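Local coordinates for protein HcgC (PDB 5O4J) that probably methylates a carbon of the pyridinol precursor with S-adenosylmethionine during biosynthesis of the FeGP cofactor of [Fe]-hydrogenase, at residues A[159-170]-A[249-260]. Sequence-based numbering, arbitrary orientation. Where two conformers were deposited one is given.
Sequences KKGVLKTYRSSK and NISRVDSFVKEF. With LI (lithium ion), chain I; SO4 (sulfate ion), chain P.
With chi1 at 51°, Phe256 places CG between its own backbone N and carbonyl carbon, which swings the ring back over the neighbouring strand: its CZ reaches CE2 of Tyr166 at 3.8 Å, near the plane of the tyrosine ring and at its edge, while Lys164 O lies over one phenylalanine face. On the opposite face of the sheet Ser255, its OG turned anti to the backbone N, donates from that OG to Thr165 OG1 (2.8 Å), and beside this pair Val253 CG1 packs on Thr165 CG2 at 3.6 Å. Between the two faces the antiparallel ladder is regular; the paired amide bonds of Val162 with Lys258, Lys164 with Phe256 and Tyr166 with Asp254 alternate with non-hydrogen-bonded pairs. Just beyond the last pair, Arg167 with Val253, Ser168 N donates to Arg252 O at 2.8 Å, with an N-H...O angle of 174°. From there Arg252 runs extended along the turn from Arg167 to Lys170, its CD 3.8 Å from Lys170 CG and its NH2 weakly bonded to Ser168 O (3.1 Å). A leucine here removes the guanidinium, and Ser168 O would probably lose that weak side-chain bond, with a gap opening beside Ser169 CB. Lys258, extended, and Lys164, bent at its last torsion, meet one sulfate, probably from the crystallisation liquor, which the same lysines of the second subunit also bind; Lys164 is also salt-bridged to Asp135 of its own chain, Lys258 to Asp151 of the second subunit. Within the chain, strand 253-259 edges the mixed Rossmann-like sheet, and strand 159-167 separates it from parallel strand 130-134. Thr165, Ser255 and Val257 face helix 18-37, which carries the S-adenosyl-L-homocysteine-binding Lys29, and Thr165 and Arg167 also pack on helix 177-193.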
# COMPACT_ATOMS: atom_id res chain seq x y z
N LYS A 159 31.25 -19.54 -20.83
CA LYS A 159 29.87 -19.60 -20.41
C LYS A 159 29.64 -18.41 -19.48
O LYS A 159 30.47 -18.16 -18.60
CB LYS A 159 29.58 -20.92 -19.70
CG LYS A 159 28.15 -21.15 -19.23
CD LYS A 159 28.17 -22.29 -18.22
CE LYS A 159 26.85 -22.97 -18.05
NZ LYS A 159 27.01 -24.07 -17.06
N LYS A 160 28.57 -17.65 -19.72
CA LYS A 160 28.31 -16.41 -19.00
C LYS A 160 26.92 -16.45 -18.40
O LYS A 160 25.98 -16.94 -19.05
CB LYS A 160 28.43 -15.21 -19.94
CG LYS A 160 29.81 -15.06 -20.55
CD LYS A 160 29.85 -13.89 -21.52
CE LYS A 160 31.14 -13.88 -22.30
NZ LYS A 160 31.25 -12.66 -23.15
N GLY A 161 26.77 -15.95 -17.18
CA GLY A 161 25.48 -15.91 -16.53
C GLY A 161 25.31 -14.65 -15.71
O GLY A 161 26.28 -14.07 -15.23
N VAL A 162 24.06 -14.23 -15.57
CA VAL A 162 23.70 -13.06 -14.79
C VAL A 162 22.80 -13.51 -13.65
O VAL A 162 21.72 -14.06 -13.89
CB VAL A 162 23.00 -11.99 -15.64
CG1 VAL A 162 22.59 -10.80 -14.79
CG2 VAL A 162 23.90 -11.54 -16.77
N LEU A 163 23.23 -13.28 -12.41
CA LEU A 163 22.47 -13.69 -11.24
C LEU A 163 21.43 -12.62 -10.91
O LEU A 163 21.79 -11.48 -10.61
CB LEU A 163 23.41 -13.91 -10.05
CG LEU A 163 22.74 -14.19 -8.71
CD1 LEU A 163 21.98 -15.50 -8.72
CD2 LEU A 163 23.79 -14.16 -7.62
N LYS A 164 20.16 -12.99 -10.98
CA LYS A 164 19.06 -12.08 -10.73
C LYS A 164 18.28 -12.54 -9.51
O LYS A 164 18.11 -13.74 -9.29
CB LYS A 164 18.14 -11.98 -11.95
CG LYS A 164 18.85 -11.56 -13.25
CD LYS A 164 17.89 -11.62 -14.44
CE LYS A 164 18.54 -11.10 -15.72
NZ LYS A 164 18.92 -9.66 -15.67
N THR A 165 17.78 -11.58 -8.73
CA THR A 165 17.00 -11.91 -7.55
C THR A 165 15.89 -10.88 -7.39
O THR A 165 16.16 -9.68 -7.29
CB THR A 165 17.88 -11.95 -6.29
OG1 THR A 165 19.02 -12.79 -6.51
CG2 THR A 165 17.09 -12.52 -5.13
N TYR A 166 14.65 -11.37 -7.36
CA TYR A 166 13.47 -10.53 -7.24
C TYR A 166 12.55 -11.11 -6.18
O TYR A 166 12.69 -12.25 -5.74
CB TYR A 166 12.70 -10.42 -8.55
CG TYR A 166 13.55 -10.08 -9.75
CD1 TYR A 166 14.14 -8.83 -9.87
CD2 TYR A 166 13.75 -11.00 -10.77
CE1 TYR A 166 14.92 -8.51 -10.98
CE2 TYR A 166 14.52 -10.69 -11.88
CZ TYR A 166 15.10 -9.46 -11.98
OH TYR A 166 15.86 -9.17 -13.09
N ARG A 167 11.56 -10.31 -5.80
CA ARG A 167 10.48 -10.78 -4.95
C ARG A 167 9.23 -10.98 -5.80
O ARG A 167 8.77 -10.05 -6.49
CB ARG A 167 10.22 -9.78 -3.81
CG ARG A 167 11.43 -9.57 -2.92
CD ARG A 167 11.06 -8.90 -1.60
NE ARG A 167 10.56 -7.55 -1.82
CZ ARG A 167 9.53 -7.00 -1.19
NH1 ARG A 167 9.18 -5.76 -1.48
NH2 ARG A 167 8.84 -7.68 -0.29
N SER A 168 8.68 -12.19 -5.79
CA SER A 168 7.45 -12.45 -6.52
C SER A 168 6.33 -11.57 -5.98
O SER A 168 6.10 -11.51 -4.77
CB SER A 168 7.08 -13.93 -6.40
OG SER A 168 6.64 -14.23 -5.08
N SER A 169 5.66 -10.85 -6.88
CA SER A 169 4.50 -10.00 -6.62
C SER A 169 4.80 -8.72 -5.84
O SER A 169 3.86 -7.99 -5.53
CB SER A 169 3.39 -10.75 -5.88
OG SER A 169 2.85 -11.76 -6.71
N LYS A 170 6.05 -8.43 -5.49
CA LYS A 170 6.36 -7.28 -4.66
C LYS A 170 7.49 -6.47 -5.28
O LYS A 170 8.34 -7.01 -5.99
CB LYS A 170 6.77 -7.72 -3.24
CG LYS A 170 5.68 -8.45 -2.49
CD LYS A 170 4.56 -7.51 -2.12
CE LYS A 170 3.68 -8.11 -1.02
NZ LYS A 170 2.62 -7.16 -0.59
N ASN A 249 6.71 -13.78 3.27
CA ASN A 249 7.45 -12.76 2.53
C ASN A 249 8.86 -13.22 2.19
O ASN A 249 9.37 -12.89 1.12
CB ASN A 249 7.45 -11.45 3.31
CG ASN A 249 6.24 -10.63 3.00
OD1 ASN A 249 6.04 -10.24 1.85
ND2 ASN A 249 5.41 -10.37 4.00
N ILE A 250 9.50 -13.99 3.08
CA ILE A 250 10.79 -14.59 2.75
C ILE A 250 10.66 -15.50 1.54
O ILE A 250 11.52 -15.50 0.65
CB ILE A 250 11.35 -15.35 3.97
CG1 ILE A 250 11.67 -14.38 5.10
CG2 ILE A 250 12.61 -16.15 3.56
CD1 ILE A 250 11.84 -15.03 6.45
N SER A 251 9.58 -16.29 1.48
CA SER A 251 9.43 -17.25 0.38
C SER A 251 9.22 -16.57 -0.97
O SER A 251 9.41 -17.22 -2.01
CB SER A 251 8.25 -18.20 0.66
OG SER A 251 7.01 -17.55 0.47
N ARG A 252 8.86 -15.29 -0.99
CA ARG A 252 8.66 -14.63 -2.28
C ARG A 252 9.98 -14.38 -3.00
O ARG A 252 9.98 -14.15 -4.22
CB ARG A 252 7.91 -13.31 -2.08
CG ARG A 252 6.49 -13.49 -1.58
CD ARG A 252 5.75 -12.17 -1.60
NE ARG A 252 4.31 -12.33 -1.35
CZ ARG A 252 3.44 -12.79 -2.23
NH1 ARG A 252 2.16 -12.88 -1.89
NH2 ARG A 252 3.83 -13.16 -3.44
N VAL A 253 11.11 -14.43 -2.29
CA VAL A 253 12.40 -14.20 -2.94
C VAL A 253 12.67 -15.33 -3.91
O VAL A 253 12.55 -16.52 -3.57
CB VAL A 253 13.52 -14.06 -1.90
CG1 VAL A 253 14.88 -13.89 -2.59
CG2 VAL A 253 13.25 -12.88 -0.99
N ASP A 254 13.02 -14.96 -5.14
CA ASP A 254 13.31 -15.89 -6.22
C ASP A 254 14.62 -15.46 -6.85
O ASP A 254 14.73 -14.33 -7.34
CB ASP A 254 12.17 -15.86 -7.23
CG ASP A 254 12.22 -17.01 -8.21
OD1 ASP A 254 12.96 -17.98 -7.96
OD2 ASP A 254 11.50 -16.91 -9.23
N SER A 255 15.64 -16.33 -6.78
CA SER A 255 16.97 -16.06 -7.33
C SER A 255 17.29 -17.06 -8.42
O SER A 255 17.01 -18.26 -8.28
CB SER A 255 18.04 -16.13 -6.24
OG SER A 255 19.26 -15.62 -6.74
N PHE A 256 17.87 -16.58 -9.52
CA PHE A 256 18.19 -17.48 -10.62
C PHE A 256 19.27 -16.85 -11.47
O PHE A 256 19.39 -15.62 -11.54
CB PHE A 256 16.96 -17.82 -11.47
CG PHE A 256 16.18 -16.61 -11.92
CD1 PHE A 256 15.20 -16.06 -11.10
CD2 PHE A 256 16.42 -16.04 -13.16
CE1 PHE A 256 14.48 -14.95 -11.51
CE2 PHE A 256 15.71 -14.93 -13.58
CZ PHE A 256 14.73 -14.39 -12.76
N VAL A 257 20.07 -17.69 -12.12
CA VAL A 257 21.06 -17.22 -13.07
C VAL A 257 20.49 -17.38 -14.47
O VAL A 257 20.11 -18.48 -14.88
CB VAL A 257 22.40 -17.96 -12.94
CG1 VAL A 257 23.42 -17.33 -13.91
CG2 VAL A 257 22.91 -17.90 -11.51
N LYS A 258 20.43 -16.27 -15.19
CA LYS A 258 20.02 -16.29 -16.59
C LYS A 258 21.27 -16.40 -17.45
O LYS A 258 22.17 -15.55 -17.36
CB LYS A 258 19.22 -15.04 -16.95
CG LYS A 258 18.72 -15.07 -18.39
CD LYS A 258 18.05 -13.77 -18.78
CE LYS A 258 17.73 -13.80 -20.27
NZ LYS A 258 17.17 -12.51 -20.75
N GLU A 259 21.33 -17.42 -18.29
CA GLU A 259 22.47 -17.55 -19.17
C GLU A 259 22.48 -16.40 -20.16
O GLU A 259 21.45 -16.03 -20.73
CB GLU A 259 22.46 -18.89 -19.90
CG GLU A 259 23.73 -19.10 -20.72
CD GLU A 259 23.97 -20.55 -21.08
OE1 GLU A 259 24.70 -20.80 -22.07
OE2 GLU A 259 23.45 -21.44 -20.38
N PHE A 260 23.66 -15.82 -20.35
CA PHE A 260 23.89 -14.76 -21.32
C PHE A 260 24.47 -15.44 -22.56
O PHE A 260 25.62 -15.89 -22.53
CB PHE A 260 24.84 -13.72 -20.74
CG PHE A 260 25.08 -12.54 -21.63
CD1 PHE A 260 24.18 -11.49 -21.68
CD2 PHE A 260 26.22 -12.48 -22.43
CE1 PHE A 260 24.41 -10.40 -22.50
CE2 PHE A 260 26.45 -11.39 -23.25
CZ PHE A 260 25.55 -10.35 -23.28
LI LI I . 3.70 -13.78 -8.01
S SO4 P . 17.52 -9.20 -19.47
O1 SO4 P . 18.27 -10.46 -19.26
O2 SO4 P . 17.88 -8.65 -20.80
O3 SO4 P . 16.07 -9.50 -19.42
O4 SO4 P . 17.88 -8.23 -18.42
O HOH W 1 27.17 -18.06 -22.17
O HOH W 2 8.32 -10.43 0.25
O HOH W 3 4.77 -15.86 -8.26